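Local coordinates for Ice-binding protein (Flavobacteriaceae bacterium, PDB 5UYT), which probably binds ice crystals and limits their growth, as a multi-domain bacterial antifreeze protein built from right-handed beta-helices, at residues L6-F12 with T57-D63; G44-M50 with D292-Y297; L80-L84 with I97-L103. All coordinates share one frame; numbering follows the deposited sequence.

Interaction 1: residues L6-F12 with T57-D63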
ATOM      1  N   LEU A   6      14.040  -2.805 -17.049  1.00 38.44           N
ATOM      2  CA  LEU A   6      14.694  -2.235 -15.872  1.00 36.69           C
ATOM      3  C   LEU A   6      15.306  -3.285 -14.940  1.00 36.90           C
ATOM      4  O   LEU A   6      15.998  -2.934 -13.974  1.00 36.02           O
ATOM      5  CB  LEU A   6      13.690  -1.391 -15.078  1.00 33.75           C
ATOM      6  CG  LEU A   6      13.253  -0.043 -15.634  1.00 33.55           C
ATOM      7  CD1 LEU A   6      12.220   0.549 -14.679  1.00 31.88           C
ATOM      8  CD2 LEU A   6      14.434   0.913 -15.831  1.00 34.61           C
ATOM      9  N   GLY A   7      15.012  -4.560 -15.204  1.00 37.90           N
ATOM     10  CA  GLY A   7      15.420  -5.660 -14.322  1.00 38.61           C
ATOM     11  C   GLY A   7      15.091  -5.382 -12.872  1.00 36.84           C
ATOM     12  O   GLY A   7      13.926  -5.150 -12.534  1.00 34.74           O
ATOM     13  N   ALA A   8      16.114  -5.388 -12.016  1.00 36.96           N
ATOM     14  CA  ALA A   8      15.917  -5.248 -10.561  1.00 35.41           C
ATOM     15  C   ALA A   8      15.560  -3.810 -10.150  1.00 33.66           C
ATOM     16  O   ALA A   8      14.942  -3.590  -9.107  1.00 32.27           O
ATOM     17  CB  ALA A   8      17.150  -5.729  -9.812  1.00 36.82           C
ATOM     18  N   ALA A   9      15.976  -2.834 -10.951  1.00 33.49           N
ATOM     19  CA  ALA A   9      15.570  -1.458 -10.704  1.00 32.47           C
ATOM     20  C   ALA A   9      14.046  -1.306 -10.685  1.00 30.79           C
ATOM     21  O   ALA A   9      13.514  -0.393 -10.018  1.00 30.09           O
ATOM     22  CB  ALA A   9      16.180  -0.528 -11.741  1.00 33.15           C
ATOM     23  N   ALA A  10      13.336  -2.183 -11.406  1.00 31.19           N
ATOM     24  CA  ALA A  10      11.846  -2.168 -11.397  1.00 30.42           C
ATOM     25  C   ALA A  10      11.219  -2.251 -10.000  1.00 29.41           C
ATOM     26  O   ALA A  10      10.085  -1.792  -9.802  1.00 28.13           O
ATOM     27  CB  ALA A  10      11.291  -3.282 -12.284  1.00 31.77           C
ATOM     28  N   ASN A  11      11.933  -2.853  -9.037  1.00 29.74           N
ATOM     29  CA  ASN A  11      11.414  -3.007  -7.657  1.00 28.94           C
ATOM     30  C   ASN A  11      11.240  -1.685  -6.930  1.00 26.87           C
ATOM     31  O   ASN A  11      10.530  -1.606  -5.933  1.00 26.09           O
ATOM     32  CB  ASN A  11      12.347  -3.916  -6.835  1.00 30.94           C
ATOM     33  CG  ASN A  11      12.391  -5.334  -7.367  1.00 33.61           C
ATOM     34  OD1 ASN A  11      11.360  -5.944  -7.637  1.00 35.67           O
ATOM     35  ND2 ASN A  11      13.578  -5.864  -7.517  1.00 36.00           N
ATOM     36  N   PHE A  12      11.883  -0.641  -7.447  1.00 26.21           N
ATOM     37  CA  PHE A  12      12.009   0.622  -6.742  1.00 24.98           C
ATOM     38  C   PHE A  12      11.046   1.690  -7.228  1.00 25.14           C
ATOM     39  O   PHE A  12      10.752   1.770  -8.416  1.00 26.45           O
ATOM     40  CB  PHE A  12      13.455   1.149  -6.880  1.00 25.76           C
ATOM     41  CG  PHE A  12      14.437   0.381  -6.065  1.00 25.87           C
ATOM     42  CD1 PHE A  12      14.837   0.853  -4.814  1.00 25.37           C
ATOM     43  CD2 PHE A  12      14.956  -0.824  -6.536  1.00 27.09           C
ATOM     44  CE1 PHE A  12      15.736   0.144  -4.042  1.00 26.30           C
ATOM     45  CE2 PHE A  12      15.861  -1.550  -5.762  1.00 28.18           C
ATOM     46  CZ  PHE A  12      16.253  -1.063  -4.515  1.00 27.64           C
ATOM     47  N   THR A  57      20.283  -3.313  -3.810  1.00 34.00           N
ATOM     48  CA  THR A  57      20.702  -2.033  -4.416  1.00 33.75           C
ATOM     49  C   THR A  57      21.839  -2.237  -5.411  1.00 35.60           C
ATOM     50  O   THR A  57      21.968  -1.480  -6.380  1.00 36.06           O
ATOM     51  CB  THR A  57      21.098  -0.961  -3.369  1.00 33.41           C
ATOM     52  OG1 THR A  57      22.218  -1.406  -2.599  1.00 34.42           O
ATOM     53  CG2 THR A  57      19.915  -0.642  -2.437  1.00 31.62           C
ATOM     54  N   SER A  58      22.655  -3.261  -5.173  1.00 37.18           N
ATOM     55  CA  SER A  58      23.768  -3.581  -6.070  1.00 39.52           C
ATOM     56  C   SER A  58      23.194  -4.081  -7.395  1.00 39.82           C
ATOM     57  O   SER A  58      23.641  -3.662  -8.471  1.00 40.66           O
ATOM     58  CB  SER A  58      24.679  -4.635  -5.431  1.00 40.86           C
ATOM     59  OG  SER A  58      25.790  -4.904  -6.268  1.00 44.14           O
ATOM     60  N   ALA A  59      22.209  -4.978  -7.303  1.00 39.62           N
ATOM     61  CA  ALA A  59      21.466  -5.490  -8.466  1.00 39.88           C
ATOM     62  C   ALA A  59      20.725  -4.388  -9.246  1.00 38.97           C
ATOM     63  O   ALA A  59      20.814  -4.335 -10.485  1.00 39.47           O
ATOM     64  CB  ALA A  59      20.509  -6.598  -8.045  1.00 39.65           C
ATOM     65  N   ALA A  60      20.031  -3.507  -8.522  1.00 37.26           N
ATOM     66  CA  ALA A  60      19.341  -2.349  -9.124  1.00 36.45           C
ATOM     67  C   ALA A  60      20.334  -1.423  -9.854  1.00 37.55           C
ATOM     68  O   ALA A  60      20.065  -0.966 -10.980  1.00 37.55           O
ATOM     69  CB  ALA A  60      18.541  -1.580  -8.071  1.00 35.09           C
ATOM     70  N   ALA A  61      21.480  -1.165  -9.223  1.00 37.40           N
ATOM     71  CA  ALA A  61      22.513  -0.320  -9.835  1.00 38.19           C
ATOM     72  C   ALA A  61      22.955  -0.876 -11.198  1.00 39.76           C
ATOM     73  O   ALA A  61      23.077  -0.115 -12.171  1.00 39.57           O
ATOM     74  CB  ALA A  61      23.709  -0.163  -8.900  1.00 39.19           C
ATOM     75  N   ALA A  62      23.194  -2.191 -11.261  1.00 40.51           N
ATOM     76  CA  ALA A  62      23.659  -2.822 -12.492  1.00 42.16           C
ATOM     77  C   ALA A  62      22.581  -2.802 -13.563  1.00 41.36           C
ATOM     78  O   ALA A  62      22.875  -2.500 -14.719  1.00 41.69           O
ATOM     79  CB  ALA A  62      24.149  -4.243 -12.238  1.00 44.19           C
ATOM     80  N   ASP A  63      21.335  -3.100 -13.173  1.00 39.22           N
ATOM     81  CA  ASP A  63      20.234  -3.129 -14.130  1.00 38.70           C
ATOM     82  C   ASP A  63      19.809  -1.736 -14.590  1.00 37.81           C
ATOM     83  O   ASP A  63      19.329  -1.582 -15.725  1.00 38.57           O
ATOM     84  CB  ASP A  63      19.044  -3.935 -13.582  1.00 37.48           C
ATOM     85  CG  ASP A  63      19.374  -5.419 -13.443  1.00 38.74           C
ATOM     86  OD1 ASP A  63      20.423  -5.843 -13.997  1.00 40.17           O
ATOM     87  OD2 ASP A  63      18.618  -6.153 -12.774  1.00 37.48           O
TER

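Interaction 2: residues G44-M50 with D292-Y297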
ATOM      1  N   GLY A  44       8.679   8.195   6.174  1.00 23.81           N
ATOM      2  CA  GLY A  44       7.666   7.621   7.058  1.00 23.14           C
ATOM      3  C   GLY A  44       7.345   6.223   6.557  1.00 21.93           C
ATOM      4  O   GLY A  44       8.191   5.570   5.954  1.00 22.01           O
ATOM      5  N   ASN A  45       6.119   5.766   6.763  1.00 21.38           N
ATOM      6  CA  ASN A  45       5.736   4.429   6.289  1.00 20.85           C
ATOM      7  C   ASN A  45       5.751   4.369   4.769  1.00 20.92           C
ATOM      8  O   ASN A  45       5.133   5.215   4.108  1.00 21.31           O
ATOM      9  CB  ASN A  45       4.354   4.026   6.857  1.00 20.32           C
ATOM     10  CG  ASN A  45       4.409   3.752   8.338  1.00 20.95           C
ATOM     11  OD1 ASN A  45       5.302   3.035   8.811  1.00 21.35           O
ATOM     12  ND2 ASN A  45       3.453   4.296   9.087  1.00 20.51           N
ATOM     13  N   VAL A  46       6.516   3.410   4.243  1.00 20.01           N
ATOM     14  CA  VAL A  46       6.665   3.187   2.802  1.00 19.92           C
ATOM     15  C   VAL A  46       6.103   1.825   2.441  1.00 19.82           C
ATOM     16  O   VAL A  46       6.379   0.860   3.139  1.00 21.02           O
ATOM     17  CB  VAL A  46       8.156   3.284   2.401  1.00 20.37           C
ATOM     18  CG1 VAL A  46       8.380   2.744   0.988  1.00 20.77           C
ATOM     19  CG2 VAL A  46       8.595   4.746   2.451  1.00 20.92           C
ATOM     20  N   ASP A  47       5.251   1.747   1.413  1.00 19.26           N
ATOM     21  CA  ASP A  47       4.826   0.436   0.930  1.00 19.14           C
ATOM     22  C   ASP A  47       5.913  -0.129   0.025  1.00 19.80           C
ATOM     23  O   ASP A  47       5.778  -0.145  -1.206  1.00 19.97           O
ATOM     24  CB  ASP A  47       3.473   0.484   0.178  1.00 19.28           C
ATOM     25  CG  ASP A  47       2.994  -0.894  -0.214  1.00 19.58           C
ATOM     26  OD1 ASP A  47       3.529  -1.863   0.362  1.00 19.85           O
ATOM     27  OD2 ASP A  47       2.083  -1.041  -1.075  1.00 19.79           O
ATOM     28  N   GLY A  48       6.965  -0.641   0.654  1.00 20.29           N
ATOM     29  CA  GLY A  48       8.159  -1.101  -0.046  1.00 21.53           C
ATOM     30  C   GLY A  48       9.247  -1.279   0.995  1.00 22.64           C
ATOM     31  O   GLY A  48       9.069  -0.901   2.169  1.00 22.99           O
ATOM     32  N   VAL A  49      10.368  -1.858   0.575  1.00 22.77           N
ATOM     33  CA  VAL A  49      11.479  -2.106   1.504  1.00 23.92           C
ATOM     34  C   VAL A  49      12.471  -0.971   1.414  1.00 24.53           C
ATOM     35  O   VAL A  49      12.812  -0.496   0.295  1.00 24.33           O
ATOM     36  CB  VAL A  49      12.169  -3.452   1.188  1.00 24.81           C
ATOM     37  CG1 VAL A  49      13.357  -3.723   2.121  1.00 25.63           C
ATOM     38  CG2 VAL A  49      11.129  -4.572   1.226  1.00 24.76           C
ATOM     39  N   MET A  50      12.941  -0.523   2.578  1.00 25.08           N
ATOM     40  CA  MET A  50      14.057   0.441   2.626  1.00 26.00           C
ATOM     41  C   MET A  50      15.356  -0.319   2.388  1.00 27.51           C
ATOM     42  O   MET A  50      15.810  -1.049   3.271  1.00 28.75           O
ATOM     43  CB  MET A  50      14.066   1.195   3.981  1.00 26.62           C
ATOM     44  CG  MET A  50      12.724   1.861   4.326  1.00 25.82           C
ATOM     45  SD  MET A  50      12.072   2.974   3.056  1.00 25.64           S
ATOM     46  CE  MET A  50      13.327   4.264   3.051  1.00 26.27           C
ATOM     47  N   ASP A 292       6.924  -9.623   4.429  1.00 23.84           N
ATOM     48  CA  ASP A 292       7.410  -9.072   3.148  1.00 24.17           C
ATOM     49  C   ASP A 292       7.955  -7.659   3.341  1.00 23.35           C
ATOM     50  O   ASP A 292       9.009  -7.303   2.815  1.00 23.54           O
ATOM     51  CB  ASP A 292       6.246  -8.985   2.151  1.00 23.96           C
ATOM     52  CG  ASP A 292       5.744 -10.331   1.747  1.00 24.88           C
ATOM     53  OD1 ASP A 292       6.581 -11.235   1.533  1.00 25.25           O
ATOM     54  OD2 ASP A 292       4.522 -10.506   1.636  1.00 23.91           O
ATOM     55  N   ILE A 293       7.202  -6.840   4.064  1.00 22.41           N
ATOM     56  CA  ILE A 293       7.503  -5.392   4.165  1.00 22.00           C
ATOM     57  C   ILE A 293       7.239  -4.983   5.591  1.00 21.42           C
ATOM     58  O   ILE A 293       6.150  -5.258   6.122  1.00 21.09           O
ATOM     59  CB  ILE A 293       6.621  -4.523   3.228  1.00 20.69           C
ATOM     60  CG1 ILE A 293       6.975  -4.765   1.738  1.00 20.97           C
ATOM     61  CG2 ILE A 293       6.713  -3.018   3.592  1.00 20.32           C
ATOM     62  CD1 ILE A 293       5.927  -4.192   0.783  1.00 20.62           C
ATOM     63  N   GLU A 294       8.226  -4.341   6.219  1.00 22.00           N
ATOM     64  CA  GLU A 294       7.981  -3.783   7.558  1.00 22.07           C
ATOM     65  C   GLU A 294       7.630  -2.305   7.445  1.00 21.29           C
ATOM     66  O   GLU A 294       8.370  -1.524   6.808  1.00 22.37           O
ATOM     67  CB  GLU A 294       9.171  -3.959   8.517  1.00 23.50           C
ATOM     68  CG  GLU A 294       8.894  -3.353   9.911  1.00 23.25           C
ATOM     69  CD  GLU A 294      10.052  -3.490  10.895  1.00 24.68           C
ATOM     70  OE1 GLU A 294      11.081  -4.130  10.550  1.00 25.88           O
ATOM     71  OE2 GLU A 294       9.948  -2.936  12.014  1.00 24.34           O
ATOM     72  N   LEU A 295       6.524  -1.936   8.063  1.00 20.04           N
ATOM     73  CA  LEU A 295       6.078  -0.536   8.114  1.00 19.66           C
ATOM     74  C   LEU A 295       6.721   0.030   9.353  1.00 20.06           C
ATOM     75  O   LEU A 295       6.380  -0.353  10.484  1.00 19.56           O
ATOM     76  CB  LEU A 295       4.521  -0.428   8.140  1.00 18.62           C
ATOM     77  CG  LEU A 295       3.797  -1.063   6.941  1.00 18.33           C
ATOM     78  CD1 LEU A 295       2.296  -1.071   7.086  1.00 17.40           C
ATOM     79  CD2 LEU A 295       4.173  -0.385   5.610  1.00 18.93           C
ATOM     80  N   LEU A 296       7.698   0.920   9.139  1.00 20.31           N
ATOM     81  CA  LEU A 296       8.637   1.255  10.209  1.00 21.60           C
ATOM     82  C   LEU A 296       8.137   2.204  11.301  1.00 21.75           C
ATOM     83  O   LEU A 296       8.836   2.397  12.325  1.00 22.99           O
ATOM     84  CB  LEU A 296       9.922   1.787   9.580  1.00 22.58           C
ATOM     85  CG  LEU A 296      10.681   0.708   8.808  1.00 23.39           C
ATOM     86  CD1 LEU A 296      11.797   1.365   8.007  1.00 24.35           C
ATOM     87  CD2 LEU A 296      11.278  -0.362   9.723  1.00 24.10           C
ATOM     88  N   TYR A 297       6.938   2.773  11.107  1.00 20.64           N
ATOM     89  CA  TYR A 297       6.411   3.810  12.026  1.00 21.13           C
ATOM     90  C   TYR A 297       4.984   3.516  12.458  1.00 20.27           C
ATOM     91  O   TYR A 297       4.055   4.146  11.965  1.00 19.87           O
ATOM     92  CB  TYR A 297       6.586   5.247  11.439  1.00 21.28           C
ATOM     93  CG  TYR A 297       8.006   5.445  10.992  1.00 22.76           C
ATOM     94  CD1 TYR A 297       8.391   5.165   9.672  1.00 22.94           C
ATOM     95  CD2 TYR A 297       8.990   5.810  11.902  1.00 24.48           C
ATOM     96  CE1 TYR A 297       9.729   5.283   9.265  1.00 24.01           C
ATOM     97  CE2 TYR A 297      10.318   5.923  11.509  1.00 25.75           C
ATOM     98  CZ  TYR A 297      10.676   5.643  10.195  1.00 26.03           C
ATOM     99  OH  TYR A 297      12.006   5.780   9.815  1.00 27.55           O
TER
HETATM  100  O   HOH W   1       8.248   2.036   6.202  1.00 19.14           O
HETATM  101  O   HOH W   2       9.540  -0.115   4.856  1.00 25.46           O

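Interaction 3: residues L80-L84 with I97-L103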
ATOM      1  N   LEU A  80      11.937  17.364 -30.798  1.00 45.83           N
ATOM      2  CA  LEU A  80      10.999  18.295 -30.196  1.00 44.53           C
ATOM      3  C   LEU A  80      11.692  19.557 -29.725  1.00 45.24           C
ATOM      4  O   LEU A  80      12.854  19.511 -29.337  1.00 45.53           O
ATOM      5  CB  LEU A  80      10.283  17.639 -29.002  1.00 41.99           C
ATOM      6  CG  LEU A  80       9.488  16.365 -29.249  1.00 40.78           C
ATOM      7  CD1 LEU A  80       8.855  15.905 -27.927  1.00 38.22           C
ATOM      8  CD2 LEU A  80       8.429  16.571 -30.330  1.00 41.31           C
ATOM      9  N   ALA A  81      10.965  20.676 -29.756  1.00 45.66           N
ATOM     10  CA  ALA A  81      11.424  21.920 -29.146  1.00 46.28           C
ATOM     11  C   ALA A  81      11.531  21.692 -27.633  1.00 44.98           C
ATOM     12  O   ALA A  81      10.851  20.806 -27.090  1.00 43.84           O
ATOM     13  CB  ALA A  81      10.470  23.068 -29.466  1.00 46.87           C
ATOM     14  N   PRO A  82      12.403  22.461 -26.948  1.00 45.76           N
ATOM     15  CA  PRO A  82      12.598  22.192 -25.527  1.00 44.47           C
ATOM     16  C   PRO A  82      11.404  22.529 -24.636  1.00 43.30           C
ATOM     17  O   PRO A  82      11.309  21.966 -23.554  1.00 41.66           O
ATOM     18  CB  PRO A  82      13.810  23.055 -25.156  1.00 45.88           C
ATOM     19  CG  PRO A  82      13.825  24.143 -26.159  1.00 47.66           C
ATOM     20  CD  PRO A  82      13.277  23.546 -27.430  1.00 47.49           C
ATOM     21  N   LEU A  83      10.505  23.416 -25.080  1.00 44.14           N
ATOM     22  CA  LEU A  83       9.297  23.725 -24.313  1.00 43.18           C
ATOM     23  C   LEU A  83       8.237  22.657 -24.597  1.00 41.76           C
ATOM     24  O   LEU A  83       7.614  22.658 -25.657  1.00 42.02           O
ATOM     25  CB  LEU A  83       8.774  25.136 -24.616  1.00 46.04           C
ATOM     26  CG  LEU A  83       7.703  25.777 -23.694  1.00 46.51           C
ATOM     27  CD1 LEU A  83       7.763  25.368 -22.216  1.00 45.46           C
ATOM     28  CD2 LEU A  83       7.784  27.299 -23.838  1.00 48.28           C
ATOM     29  N   LEU A  84       8.059  21.744 -23.642  1.00 39.28           N
ATOM     30  CA  LEU A  84       7.148  20.592 -23.775  1.00 38.04           C
ATOM     31  C   LEU A  84       5.886  20.792 -22.981  1.00 36.28           C
ATOM     32  O   LEU A  84       5.939  21.195 -21.811  1.00 35.89           O
ATOM     33  CB  LEU A  84       7.778  19.330 -23.208  1.00 37.91           C
ATOM     34  CG  LEU A  84       8.923  18.546 -23.833  1.00 39.62           C
ATOM     35  CD1 LEU A  84       8.913  17.197 -23.129  1.00 38.53           C
ATOM     36  CD2 LEU A  84       8.713  18.377 -25.333  1.00 41.18           C
ATOM     37  N   ILE A  97      15.528  15.707 -27.739  1.00 38.73           N
ATOM     38  CA  ILE A  97      15.612  17.131 -27.437  1.00 39.56           C
ATOM     39  C   ILE A  97      17.077  17.443 -27.122  1.00 40.56           C
ATOM     40  O   ILE A  97      17.569  17.082 -26.052  1.00 39.66           O
ATOM     41  CB  ILE A  97      14.701  17.531 -26.246  1.00 38.28           C
ATOM     42  CG1 ILE A  97      13.240  17.134 -26.530  1.00 37.53           C
ATOM     43  CG2 ILE A  97      14.824  19.033 -25.997  1.00 38.82           C
ATOM     44  CD1 ILE A  97      12.269  17.409 -25.407  1.00 36.21           C
ATOM     45  N   GLY A  98      17.767  18.119 -28.047  1.00 42.30           N
ATOM     46  CA  GLY A  98      19.232  18.267 -27.963  1.00 43.67           C
ATOM     47  C   GLY A  98      19.716  19.415 -27.093  1.00 43.94           C
ATOM     48  O   GLY A  98      20.668  20.116 -27.447  1.00 45.09           O
ATOM     49  N   GLN A  99      19.064  19.589 -25.946  1.00 42.38           N
ATOM     50  CA  GLN A  99      19.343  20.668 -24.987  1.00 42.63           C
ATOM     51  C   GLN A  99      18.486  20.380 -23.756  1.00 40.65           C
ATOM     52  O   GLN A  99      17.732  19.401 -23.748  1.00 39.46           O
ATOM     53  CB  GLN A  99      18.996  22.042 -25.590  1.00 43.92           C
ATOM     54  CG  GLN A  99      17.516  22.208 -25.953  1.00 43.39           C
ATOM     55  CD  GLN A  99      17.235  23.470 -26.747  1.00 45.74           C
ATOM     56  OE1 GLN A  99      17.295  24.585 -26.213  1.00 45.99           O
ATOM     57  NE2 GLN A  99      16.913  23.301 -28.031  1.00 46.22           N
ATOM     58  N   GLY A 100      18.593  21.210 -22.716  1.00 40.24           N
ATOM     59  CA  GLY A 100      17.715  21.092 -21.545  1.00 38.19           C
ATOM     60  C   GLY A 100      16.264  21.374 -21.923  1.00 37.64           C
ATOM     61  O   GLY A 100      15.980  22.229 -22.794  1.00 38.40           O
ATOM     62  N   ALA A 101      15.353  20.654 -21.279  1.00 36.05           N
ATOM     63  CA  ALA A 101      13.928  20.746 -21.588  1.00 35.96           C
ATOM     64  C   ALA A 101      13.122  21.302 -20.397  1.00 35.02           C
ATOM     65  O   ALA A 101      13.552  21.249 -19.248  1.00 34.87           O
ATOM     66  CB  ALA A 101      13.389  19.380 -22.007  1.00 34.57           C
ATOM     67  N   SER A 102      11.958  21.862 -20.687  1.00 35.52           N
ATOM     68  CA  SER A 102      11.089  22.321 -19.617  1.00 34.18           C
ATOM     69  C   SER A 102       9.643  21.976 -19.911  1.00 33.00           C
ATOM     70  O   SER A 102       9.096  22.280 -20.994  1.00 32.99           O
ATOM     71  CB  SER A 102      11.253  23.814 -19.348  1.00 36.48           C
ATOM     72  OG  SER A 102      10.941  24.558 -20.509  1.00 38.39           O
ATOM     73  N   LEU A 103       9.033  21.334 -18.928  1.00 29.68           N
ATOM     74  CA  LEU A 103       7.621  20.955 -19.018  1.00 29.01           C
ATOM     75  C   LEU A 103       6.760  22.064 -18.451  1.00 29.26           C
ATOM     76  O   LEU A 103       7.132  22.739 -17.463  1.00 28.88           O
ATOM     77  CB  LEU A 103       7.359  19.640 -18.237  1.00 27.73           C
ATOM     78  CG  LEU A 103       7.943  18.347 -18.830  1.00 28.04           C
ATOM     79  CD1 LEU A 103       8.000  17.283 -17.745  1.00 26.76           C
ATOM     80  CD2 LEU A 103       7.084  17.841 -19.984  1.00 27.93           C
TER

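Interaction 1: residues L6-F12 with T57-D63
A 3-10 turn at the start of the right-handed beta-helix, residues 8-11, packs against helix 55-73 through Ala-8, Ala-9 and Asp-63. The polar link is a single hydrogen bond. Ala-8 N donates to Asp-63 OD2 at 2.7 Å, with an N-H...O angle of 162°. The carboxylate oxygen accepts with its anti lone pair, the one turned away from its partner oxygen. Asp-63 CG stands beside its own backbone N (chi1 -67°), which points the carboxylate at the turn. On the way, Asp-63 CB passes 3.2 Å from Leu-6 O. Gly-7 fits the tight spot next to this carboxylate: its phi is positive, and a beta carbon there would clash with Asp-63 OD2. An alanine in place of Asp-63 has no carboxylate, and would probably leave the Ala-8 amide without its acceptor and the turn less firmly tied to the helix.

Those contacts use small groups, so the backbones come close. Ala-8 CB meets Ala-59 CB at 3.9 Å. Ala-9 and Ala-60 are the nearest pair of CA atoms, at 4.2 Å. Phe-12 opens strand 12-16 and also meets the ring of Phe-15, which Ala-60 touches too. The carbonyl oxygens Ala-8 O and Ala-9 O lie at the edge of the Phe-12 ring, in its plane. Its CE2 comes obliquely to Ala-60 CB, 3.5 Å away.

Interaction 2: residues G44-M50 with D292-Y297
Asn-45 grips the backbone of Tyr-297 with both ends of its side-chain amide. Tyr-297 N donates to Asn-45 OD1 at 2.8 Å, with a bent N-H...O angle of 147°. Asn-45 ND2 donates to Tyr-297 O at 2.9 Å, approaching from above the carbonyl plane. The two bonds together fix the rotation of the amide. Asn-45 CG lies beside its own backbone N (chi1 -70°), which brings the amide to the 292-297 segment. Tyr-297 CD1 rests obliquely on Gly-44 C, 3.5 Å away.

Farther along, Ile-293 points at the loop. Its CG2 touches Gly-48 O at 3.5 Å, and its CD1 meets Asp-47 OD1, the two side chains crossing at about a right angle. Met-50 CG packs on Leu-296 CD1 at 3.8 Å. Two waters bridge the backbones: one accepts from Val-46 N and Leu-296 N, the other donates to Gly-48 O and Glu-294 O.

Asp-47 is the centre of an inverse gamma turn; its OD1 is hydrogen-bonded to Tyr-312 OH and its OD2 to Thr-308 OG1. The contact joins the two ice-binding-like regions. Loop 44-50 is backed by strands 28-30 and 32-35 of the first, while strand 293-294 pairs in parallel with strand 311-314 of the second.

Interaction 3: residues L80-L84 with I97-L103
The flat side-chain amide of Gln-99 carries the CB-CG-CD edge of the Pro-82 ring over one of its faces. Pro-82 CG sits nearly above Gln-99 CD at 3.5 Å, with OE1 and NE2 almost as near. Pro-82 CB and CD flank it, so this edge of the tilted proline ring rests on the amide. Gln-99 CG is set between its backbone N and carbonyl carbon (chi1 62°), and the chain then runs extended. This carries the amide back to the proline. Pro-82 CB also lies 3.3 Å from Gly-100 O.

Beyond the proline the two segments join as parallel strands. Ser-102 N donates to Pro-82 O at 2.9 Å, with an N-H...O angle of 172°. Ser-102 O then accepts from Leu-84 N at the same distance and 164°. Ser-102 thus takes part in both backbone bonds between the segments, as donor in one and acceptor in the other. A CA-H...O contact follows from Leu-103 CA to Leu-84 O.

These are successive coils of the right-handed beta-helix. Strand 83-85 is one of the two end strands of a parallel sheet; its neighbour is strand 101-104. Leu-83 and Ser-102 lie on the more exposed face, where Leu-83 CD1 approaches Ser-102 OG. Leu-84 and Leu-103 are buried on the other face, where both touch Trp-148 of strand 146-150.

Ile-97 points at the first segment from the neighbouring wall. Its CD1 meets Leu-84 CD2 tip to tip at 3.7 Å. Its CG1 packs on Leu-80 CB at 3.9 Å, and its CG2 reaches Pro-82. The side chain of Leu-103 crosses that of Leu-84 on the other flank, CD2 3.6 Å from Leu-84 CB, and also touches Leu-127 of strand 127-129.

Overall arrangement
From the N terminus, residues 6-12 come first, and interaction 1 closes when helix 55-73 returns to them. Loop 44-50 lies between those two segments but finds its partner only at 292-297. Interactions 1 and 2 therefore cross along the chain, with centres about 18 Å apart. Interaction 3 follows interaction 1 in series, closes after one short coil, and is nested inside the long loop of interaction 2. Interaction 1 ties the helix to the start of the first beta-helix. Interaction 3 pairs coils at an outer strand of the same beta-helix, its centre about 37 Å from that of interaction 2, which joins the two ice-binding-like regions.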